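Side-chain contact in possible translation initiation inhibitor (PDB 3LME), which is of unproven function but belongs to the YjgF-like family of small trimeric proteins and is a possible inhibitor of translation initiation: residues Gly42-Gly47 against Gln116-Glu121. The protein carries 1 engineered substitution. Residues are numbered along the deposited sequence; the frame is centred on the assembly and turned at random.
Sequences GKMVDG and QGDIAE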
loop_
_atom_site.group_PDB
_atom_site.type_symbol
_atom_site.label_atom_id
_atom_site.label_comp_id
_atom_site.label_asym_id
_atom_site.label_seq_id
_atom_site.Cartn_x
_atom_site.Cartn_y
_atom_site.Cartn_z
ATOM N N GLY A 42 -10.087 -23.505 -1.975
ATOM C CA GLY A 42 -9.514 -22.502 -1.055
ATOM C C GLY A 42 -8.131 -22.891 -0.536
ATOM O O GLY A 42 -7.525 -22.151 0.252
ATOM N N LYS A 43 -7.654 -24.053 -0.996
ATOM C CA LYS A 43 -6.354 -24.586 -0.663
ATOM C C LYS A 43 -5.224 -24.080 -1.587
ATOM O O LYS A 43 -5.442 -23.748 -2.769
ATOM C CB LYS A 43 -6.405 -26.119 -0.659
ATOM C CG LYS A 43 -7.298 -26.721 0.431
ATOM C CD LYS A 43 -6.665 -26.729 1.833
ATOM C CE LYS A 43 -7.731 -26.431 2.920
ATOM N NZ LYS A 43 -7.136 -26.095 4.270
ATOM N N MET A 44 -4.019 -24.012 -1.015
ATOM C CA MET A 44 -2.861 -23.475 -1.699
ATOM C C MET A 44 -2.349 -24.484 -2.693
ATOM O O MET A 44 -2.364 -25.670 -2.458
ATOM C CB MET A 44 -1.753 -23.116 -0.705
ATOM C CG MET A 44 -2.024 -21.854 0.156
ATOM S SD MET A 44 -0.740 -21.543 1.421
ATOM C CE MET A 44 -0.541 -23.149 2.231
ATOM N N VAL A 45 -1.868 -23.997 -3.811
ATOM C CA VAL A 45 -1.459 -24.858 -4.890
ATOM C C VAL A 45 0.000 -25.302 -4.666
ATOM O O VAL A 45 0.759 -24.618 -3.969
ATOM C CB VAL A 45 -1.702 -24.095 -6.211
ATOM C CG1 VAL A 45 -0.661 -24.404 -7.248
ATOM C CG2 VAL A 45 -3.139 -24.335 -6.704
ATOM N N ASP A 46 0.400 -26.439 -5.229
ATOM C CA ASP A 46 1.767 -26.909 -5.039
ATOM C C ASP A 46 2.657 -26.234 -6.043
ATOM O O ASP A 46 2.177 -25.821 -7.095
ATOM C CB ASP A 46 1.864 -28.422 -5.220
ATOM C CG ASP A 46 1.244 -29.202 -4.063
ATOM O OD1 ASP A 46 0.831 -28.592 -3.058
ATOM O OD2 ASP A 46 1.166 -30.449 -4.151
ATOM N N GLY A 47 3.953 -26.149 -5.722
ATOM C CA GLY A 47 4.973 -25.629 -6.628
ATOM C C GLY A 47 5.149 -24.131 -6.487
ATOM O O GLY A 47 4.188 -23.367 -6.574
ATOM N N GLN A 116 -2.398 -17.514 5.956
ATOM C CA GLN A 116 -2.324 -19.005 5.831
ATOM C C GLN A 116 -0.923 -19.698 5.847
ATOM O O GLN A 116 -0.826 -20.938 5.782
ATOM C CB GLN A 116 -3.109 -19.429 4.570
ATOM C CG GLN A 116 -3.704 -20.839 4.531
ATOM C CD GLN A 116 -5.070 -20.867 3.808
ATOM O OE1 GLN A 116 -6.079 -20.399 4.367
ATOM N NE2 GLN A 116 -5.106 -21.416 2.577
ATOM N N GLY A 117 0.152 -18.914 5.945
ATOM C CA GLY A 117 1.513 -19.470 5.908
ATOM C C GLY A 117 2.020 -19.566 4.478
ATOM O O GLY A 117 3.034 -20.225 4.210
ATOM N N ASP A 118 1.296 -18.895 3.567
ATOM C CA ASP A 118 1.635 -18.808 2.145
ATOM C C ASP A 118 2.990 -18.118 1.921
ATOM O O ASP A 118 3.517 -17.448 2.818
ATOM C CB ASP A 118 0.520 -18.073 1.380
ATOM C CG ASP A 118 0.362 -18.567 -0.076
ATOM O OD1 ASP A 118 1.366 -18.652 -0.833
ATOM O OD2 ASP A 118 -0.789 -18.881 -0.466
ATOM N N ILE A 119 3.548 -18.294 0.728
ATOM C CA ILE A 119 4.816 -17.672 0.373
ATOM C C ILE A 119 4.728 -16.288 -0.282
ATOM O O ILE A 119 5.732 -15.619 -0.430
ATOM C CB ILE A 119 5.656 -18.587 -0.524
ATOM C CG1 ILE A 119 5.092 -18.633 -1.952
ATOM C CG2 ILE A 119 5.766 -19.952 0.104
ATOM C CD1 ILE A 119 5.928 -19.460 -2.895
ATOM N N ALA A 120 3.543 -15.854 -0.669
ATOM C CA ALA A 120 3.400 -14.616 -1.416
ATOM C C ALA A 120 1.959 -14.155 -1.409
ATOM O O ALA A 120 1.039 -14.962 -1.555
ATOM C CB ALA A 120 3.894 -14.779 -2.845
ATOM N N GLU A 121 1.771 -12.856 -1.238
ATOM C CA GLU A 121 0.458 -12.262 -1.333
ATOM C C GLU A 121 0.629 -10.966 -2.121
ATOM O O GLU A 121 1.696 -10.353 -2.057
ATOM C CB GLU A 121 -0.063 -11.995 0.066
ATOM C CG GLU A 121 -1.494 -11.524 0.139
ATOM C CD GLU A 121 -2.056 -11.652 1.540
ATOM O OE1 GLU A 121 -3.128 -11.077 1.806
ATOM O OE2 GLU A 121 -1.431 -12.336 2.386
#
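D118 OD1, in the carboxylate against which the M44 side chain lies, receives the backbone N-H of I119 (N to OD1 2.7 Å, on the anti lone pair) and forms a salt bridge with R51 NE, while OD2 is hydrogen-bonded with H35 ND1. Partners on both oxygens probably limit rotation of this buried group. M44 packs against OD2, its CG and SD both 3.3 Å from D118 OD2, and the two side chains run past each other in opposite directions. The CB of M44 already points to the other segment; with CG anti to the carbonyl carbon (chi1 -73°) and chi2 extended, the chain carries SD alongside D118, and a bend at chi3 brings CE to 4.2 Å from Q116 O. Beyond it, Q116 NE2 gives a weak hydrogen bond to G42 O at 3.4 Å, and M44 CG lies 3.9 Å from the same NE2. The contact joins the loop between strand 28-35 and helix 48-64 to the segment leading into strand 120-127, at one end of the mixed sheet of the YjgF-like fold. Here H35 ties strand 28-35, and R51 the helix, to D118 at the entry to the antiparallel neighbour strand.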